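Local coordinates for probable oxidoreductase protein (Rhizobium etli, PDB 4FB5), which probably works as a nucleotide-dependent oxidoreductase of the GFO/IDH/MocA family, though its substrate is not established, at residues F222-Y236 / V249-G263. Sequence-based numbering, arbitrary orientation.
Sequences FGHVEAVITDMVKPY and VENHDAANVLMRLDG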
loop_
_atom_site.group_PDB
_atom_site.type_symbol
_atom_site.label_atom_id
_atom_site.label_comp_id
_atom_site.label_asym_id
_atom_site.label_seq_id
_atom_site.Cartn_x
_atom_site.Cartn_y
_atom_site.Cartn_z
ATOM N N PHE A 222 18.657 2.022 -19.905
ATOM C CA PHE A 222 19.763 1.112 -20.107
ATOM C C PHE A 222 20.252 1.111 -21.545
ATOM O O PHE A 222 21.314 1.647 -21.861
ATOM C CB PHE A 222 19.356 -0.301 -19.668
ATOM C CG PHE A 222 18.983 -0.391 -18.202
ATOM C CD1 PHE A 222 19.922 -0.093 -17.219
ATOM C CD2 PHE A 222 17.673 -0.714 -17.817
ATOM C CE1 PHE A 222 19.576 -0.151 -15.872
ATOM C CE2 PHE A 222 17.298 -0.773 -16.491
ATOM C CZ PHE A 222 18.243 -0.497 -15.505
ATOM N N GLY A 223 19.470 0.478 -22.400
ATOM C CA GLY A 223 19.611 0.616 -23.807
ATOM C C GLY A 223 18.780 -0.468 -24.443
ATOM O O GLY A 223 17.811 -0.965 -23.837
ATOM N N HIS A 224 19.161 -0.813 -25.671
ATOM C CA HIS A 224 18.415 -1.716 -26.513
ATOM C C HIS A 224 18.512 -3.203 -26.116
ATOM O O HIS A 224 19.310 -3.583 -25.278
ATOM C CB HIS A 224 18.815 -1.479 -27.960
ATOM C CG HIS A 224 18.197 -0.256 -28.561
ATOM N ND1 HIS A 224 16.836 -0.128 -28.760
ATOM C CD2 HIS A 224 18.753 0.889 -29.026
ATOM C CE1 HIS A 224 16.576 1.046 -29.308
ATOM N NE2 HIS A 224 17.725 1.681 -29.491
ATOM N N VAL A 225 17.666 -4.033 -26.704
ATOM C CA VAL A 225 17.545 -5.429 -26.290
ATOM C C VAL A 225 18.395 -6.328 -27.192
ATOM O O VAL A 225 18.510 -6.075 -28.401
ATOM C CB VAL A 225 16.069 -5.827 -26.374
ATOM C CG1 VAL A 225 15.887 -7.229 -26.034
ATOM C CG2 VAL A 225 15.314 -5.019 -25.393
ATOM N N GLU A 226 18.968 -7.393 -26.648
ATOM C CA GLU A 226 19.995 -8.118 -27.422
ATOM C C GLU A 226 19.703 -9.553 -27.736
ATOM O O GLU A 226 20.037 -10.008 -28.811
ATOM C CB GLU A 226 21.392 -7.956 -26.819
ATOM C CG GLU A 226 21.902 -6.507 -26.986
ATOM C CD GLU A 226 23.057 -6.144 -26.020
ATOM O OE1 GLU A 226 23.686 -7.084 -25.425
ATOM O OE2 GLU A 226 23.331 -4.908 -25.873
ATOM N N ALA A 227 19.089 -10.267 -26.819
ATOM C CA ALA A 227 18.566 -11.570 -27.123
ATOM C C ALA A 227 17.207 -11.623 -26.426
ATOM O O ALA A 227 17.011 -10.907 -25.450
ATOM C CB ALA A 227 19.487 -12.618 -26.607
ATOM N N VAL A 228 16.275 -12.434 -26.932
ATOM C CA VAL A 228 14.917 -12.545 -26.405
ATOM C C VAL A 228 14.409 -13.956 -26.590
ATOM O O VAL A 228 14.807 -14.613 -27.533
ATOM C CB VAL A 228 13.899 -11.550 -27.062
ATOM C CG1 VAL A 228 14.352 -10.089 -26.884
ATOM C CG2 VAL A 228 13.619 -11.868 -28.542
ATOM N N ILE A 229 13.576 -14.449 -25.674
ATOM C CA ILE A 229 12.760 -15.597 -25.992
ATOM C C ILE A 229 11.358 -15.467 -25.360
ATOM O O ILE A 229 11.230 -15.239 -24.149
ATOM C CB ILE A 229 13.372 -16.926 -25.642
ATOM C CG1 ILE A 229 12.349 -18.012 -25.984
ATOM C CG2 ILE A 229 13.640 -17.019 -24.144
ATOM C CD1 ILE A 229 12.881 -19.378 -26.321
ATOM N N THR A 230 10.332 -15.708 -26.184
ATOM C CA THR A 230 8.996 -15.298 -25.910
ATOM C C THR A 230 7.998 -16.441 -25.777
ATOM O O THR A 230 8.013 -17.353 -26.570
ATOM C CB THR A 230 8.593 -14.423 -27.039
ATOM O OG1 THR A 230 9.529 -13.340 -27.109
ATOM C CG2 THR A 230 7.209 -13.875 -26.833
ATOM N N ASP A 231 7.151 -16.391 -24.751
ATOM C CA ASP A 231 5.951 -17.219 -24.670
ATOM C C ASP A 231 4.772 -16.265 -24.851
ATOM O O ASP A 231 4.815 -15.129 -24.374
ATOM C CB ASP A 231 5.848 -17.976 -23.341
ATOM C CG ASP A 231 4.789 -19.070 -23.390
ATOM O OD1 ASP A 231 4.246 -19.280 -24.504
ATOM O OD2 ASP A 231 4.471 -19.718 -22.357
HETATM N N MSE A 232 3.750 -16.690 -25.589
HETATM C CA MSE A 232 2.634 -15.778 -25.925
HETATM C C MSE A 232 1.322 -16.419 -25.653
HETATM O O MSE A 232 1.213 -17.624 -25.832
HETATM C CB MSE A 232 2.691 -15.324 -27.366
HETATM C CG MSE A 232 3.370 -14.036 -27.419
HETATM SE SE MSE A 232 3.647 -13.500 -29.205
HETATM C CE MSE A 232 3.356 -11.589 -29.128
ATOM N N VAL A 233 0.345 -15.636 -25.181
ATOM C CA VAL A 233 -0.989 -16.199 -24.901
ATOM C C VAL A 233 -2.127 -15.613 -25.769
ATOM O O VAL A 233 -2.302 -14.405 -25.807
ATOM C CB VAL A 233 -1.368 -16.092 -23.382
ATOM C CG1 VAL A 233 -2.513 -17.040 -23.020
ATOM C CG2 VAL A 233 -0.193 -16.386 -22.491
ATOM N N LYS A 234 -2.886 -16.485 -26.447
ATOM C CA LYS A 234 -4.249 -16.195 -26.943
ATOM C C LYS A 234 -5.322 -16.678 -25.926
ATOM O O LYS A 234 -5.848 -17.792 -26.023
ATOM C CB LYS A 234 -4.425 -16.922 -28.229
ATOM C CG LYS A 234 -5.614 -16.606 -29.049
ATOM C CD LYS A 234 -5.488 -17.364 -30.412
ATOM C CE LYS A 234 -4.319 -16.713 -31.185
ATOM N NZ LYS A 234 -4.143 -17.170 -32.578
ATOM N N PRO A 235 -5.683 -15.819 -24.952
ATOM C CA PRO A 235 -6.618 -16.302 -23.931
ATOM C C PRO A 235 -7.965 -16.784 -24.480
ATOM O O PRO A 235 -8.576 -17.657 -23.838
ATOM C CB PRO A 235 -6.830 -15.064 -23.045
ATOM C CG PRO A 235 -6.600 -13.860 -24.041
ATOM C CD PRO A 235 -5.444 -14.354 -24.874
ATOM N N TYR A 236 -8.429 -16.198 -25.607
ATOM C CA TYR A 236 -9.750 -16.512 -26.208
ATOM C C TYR A 236 -9.662 -16.958 -27.693
ATOM O O TYR A 236 -9.137 -16.231 -28.548
ATOM C CB TYR A 236 -10.761 -15.333 -26.056
ATOM C CG TYR A 236 -10.791 -14.747 -24.685
ATOM C CD1 TYR A 236 -10.984 -15.571 -23.548
ATOM C CD2 TYR A 236 -10.582 -13.396 -24.490
ATOM C CE1 TYR A 236 -10.959 -15.039 -22.245
ATOM C CE2 TYR A 236 -10.549 -12.847 -23.199
ATOM C CZ TYR A 236 -10.752 -13.673 -22.082
ATOM O OH TYR A 236 -10.728 -13.138 -20.809
ATOM N N VAL A 249 -9.529 -15.335 -33.203
ATOM C CA VAL A 249 -8.498 -14.369 -32.823
ATOM C C VAL A 249 -7.160 -14.777 -33.424
ATOM O O VAL A 249 -6.772 -15.921 -33.316
ATOM C CB VAL A 249 -8.380 -14.185 -31.283
ATOM C CG1 VAL A 249 -7.472 -12.987 -30.953
ATOM C CG2 VAL A 249 -9.778 -13.992 -30.657
ATOM N N GLU A 250 -6.468 -13.815 -34.035
ATOM C CA GLU A 250 -5.318 -14.075 -34.916
ATOM C C GLU A 250 -3.963 -13.812 -34.234
ATOM O O GLU A 250 -2.879 -14.259 -34.699
ATOM C CB GLU A 250 -5.446 -13.173 -36.144
ATOM C CG GLU A 250 -6.544 -13.631 -37.075
ATOM C CD GLU A 250 -6.737 -12.726 -38.302
ATOM O OE1 GLU A 250 -5.835 -11.947 -38.682
ATOM O OE2 GLU A 250 -7.829 -12.799 -38.904
ATOM N N ASN A 251 -4.108 -13.136 -33.100
ATOM C CA ASN A 251 -3.197 -12.313 -32.369
ATOM C C ASN A 251 -3.053 -12.922 -31.013
ATOM O O ASN A 251 -3.818 -13.843 -30.618
ATOM C CB ASN A 251 -3.991 -11.033 -32.044
ATOM C CG ASN A 251 -3.413 -9.855 -32.638
ATOM O OD1 ASN A 251 -2.398 -9.958 -33.266
ATOM N ND2 ASN A 251 -4.019 -8.719 -32.470
ATOM N N HIS A 252 -2.197 -12.283 -30.234
ATOM C CA HIS A 252 -1.912 -12.715 -28.885
ATOM C C HIS A 252 -2.079 -11.547 -27.903
ATOM O O HIS A 252 -1.515 -10.473 -28.088
ATOM C CB HIS A 252 -0.512 -13.311 -28.837
ATOM C CG HIS A 252 -0.429 -14.645 -29.489
ATOM N ND1 HIS A 252 -0.058 -14.804 -30.812
ATOM C CD2 HIS A 252 -0.736 -15.888 -29.023
ATOM C CE1 HIS A 252 -0.103 -16.092 -31.118
ATOM N NE2 HIS A 252 -0.525 -16.771 -30.060
ATOM N N ASP A 253 -2.877 -11.738 -26.873
ATOM C CA ASP A 253 -3.131 -10.660 -25.932
ATOM C C ASP A 253 -2.146 -10.645 -24.770
ATOM O O ASP A 253 -2.216 -9.795 -23.902
ATOM C CB ASP A 253 -4.570 -10.715 -25.458
ATOM C CG ASP A 253 -5.508 -10.100 -26.473
ATOM O OD1 ASP A 253 -5.337 -8.894 -26.798
ATOM O OD2 ASP A 253 -6.405 -10.800 -26.980
ATOM N N ALA A 254 -1.189 -11.554 -24.784
ATOM C CA ALA A 254 -0.229 -11.651 -23.689
ATOM C C ALA A 254 1.115 -12.228 -24.167
ATOM O O ALA A 254 1.164 -13.157 -24.993
ATOM C CB ALA A 254 -0.815 -12.505 -22.519
ATOM N N ALA A 255 2.184 -11.692 -23.607
ATOM C CA ALA A 255 3.538 -12.033 -23.982
ATOM C C ALA A 255 4.477 -11.906 -22.785
ATOM O O ALA A 255 4.473 -10.933 -22.027
ATOM C CB ALA A 255 4.013 -11.153 -25.110
ATOM N N ASN A 256 5.297 -12.924 -22.638
ATOM C CA ASN A 256 6.247 -13.000 -21.563
ATOM C C ASN A 256 7.577 -13.240 -22.236
ATOM O O ASN A 256 7.708 -14.098 -23.094
ATOM C CB ASN A 256 5.810 -14.131 -20.670
ATOM C CG ASN A 256 4.391 -13.942 -20.169
ATOM O OD1 ASN A 256 4.017 -12.885 -19.684
ATOM N ND2 ASN A 256 3.615 -14.967 -20.250
ATOM N N VAL A 257 8.556 -12.431 -21.914
ATOM C CA VAL A 257 9.777 -12.444 -22.662
ATOM C C VAL A 257 10.901 -12.436 -21.663
ATOM O O VAL A 257 10.918 -11.586 -20.773
ATOM C CB VAL A 257 9.870 -11.180 -23.501
ATOM C CG1 VAL A 257 11.111 -11.191 -24.390
ATOM C CG2 VAL A 257 8.599 -10.990 -24.320
ATOM N N LEU A 258 11.815 -13.392 -21.784
ATOM C CA LEU A 258 13.083 -13.342 -21.097
ATOM C C LEU A 258 14.020 -12.555 -21.983
ATOM O O LEU A 258 13.937 -12.658 -23.199
ATOM C CB LEU A 258 13.572 -14.741 -20.986
ATOM C CG LEU A 258 13.245 -15.434 -19.686
ATOM C CD1 LEU A 258 11.997 -14.938 -19.083
ATOM C CD2 LEU A 258 13.226 -16.937 -19.852
HETATM N N MSE A 259 14.901 -11.744 -21.429
HETATM C CA MSE A 259 15.788 -10.999 -22.312
HETATM C C MSE A 259 17.188 -10.779 -21.752
HETATM O O MSE A 259 17.516 -11.223 -20.663
HETATM C CB MSE A 259 15.200 -9.649 -22.705
HETATM C CG MSE A 259 13.703 -9.575 -22.645
HETATM SE SE MSE A 259 12.963 -7.780 -23.070
HETATM C CE MSE A 259 13.190 -6.905 -21.330
ATOM N N ARG A 260 18.001 -10.098 -22.552
ATOM C CA ARG A 260 19.310 -9.615 -22.164
ATOM C C ARG A 260 19.440 -8.246 -22.786
ATOM O O ARG A 260 19.225 -8.086 -23.969
ATOM C CB ARG A 260 20.398 -10.536 -22.701
ATOM C CG ARG A 260 20.415 -11.897 -22.044
ATOM C CD ARG A 260 21.176 -11.815 -20.753
ATOM N NE ARG A 260 21.062 -13.002 -19.923
ATOM C CZ ARG A 260 21.629 -13.108 -18.726
ATOM N NH1 ARG A 260 22.335 -12.090 -18.227
ATOM N NH2 ARG A 260 21.491 -14.228 -18.032
ATOM N N LEU A 261 19.739 -7.238 -22.000
ATOM C CA LEU A 261 19.966 -5.954 -22.595
ATOM C C LEU A 261 21.445 -5.701 -22.740
ATOM O O LEU A 261 22.304 -6.533 -22.379
ATOM C CB LEU A 261 19.394 -4.845 -21.738
ATOM C CG LEU A 261 18.038 -5.039 -21.092
ATOM C CD1 LEU A 261 17.915 -4.150 -19.857
ATOM C CD2 LEU A 261 16.940 -4.736 -22.106
ATOM N N ASP A 262 21.707 -4.522 -23.285
ATOM C CA ASP A 262 22.992 -3.858 -23.250
ATOM C C ASP A 262 23.662 -4.104 -21.921
ATOM O O ASP A 262 23.047 -3.892 -20.848
ATOM C CB ASP A 262 22.765 -2.359 -23.394
ATOM C CG ASP A 262 23.510 -1.770 -24.572
ATOM O OD1 ASP A 262 24.783 -1.847 -24.582
ATOM O OD2 ASP A 262 22.807 -1.229 -25.481
ATOM N N GLY A 263 24.905 -4.572 -21.989
ATOM C CA GLY A 263 25.712 -4.775 -20.779
ATOM C C GLY A 263 25.523 -6.137 -20.116
ATOM O O GLY A 263 25.967 -6.337 -18.952
#
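Val228, Thr230 and Met232 of strand 225-233 pair with Met259, Val257 and Ala255 of strand 254-261, neighbouring antiparallel strands in the open mixed sheet of the GFO/IDH/MocA C-terminal domain. Packing is tight along this middle. Beta-branched Val228 and Thr230 suit the extended backbone, and Ala255 is small enough for Met232 CG to lie 3.7 Å from Ala255 CB; Leu207 of helix 206-221 touches both residues. On the other face Ile229 CG2 lies alongside Leu258 CB, while Asp231 OD1 bridges to Arg260 of the second subunit, which packs against this side. Asp231 and Asn256 exchange backbone bonds, Asn256 N to Asp231 O being 2.8 Å.

The solvent side is the end where Glu226 and Ala227 both face Arg260 in a classic beta bulge: there the like-charged carboxylates of Glu226 and exposed Asp262 come near each other, in doubtful modelled positions. The far end is packed again, His252 taking CH-pi contacts from Met232 CB over one face and, over the opposite one, from Lys234 CE, 4.2 Å from the ring centroid. Shortening Lys234 to an alanine would probably strip the ring of that contact and cost Val249 O a donor. The lysine chain turns at chi3 (-68°), and NZ hydrogen-bonds Val249 O at 3.0 Å, tilted 31° from the carbonyl plane.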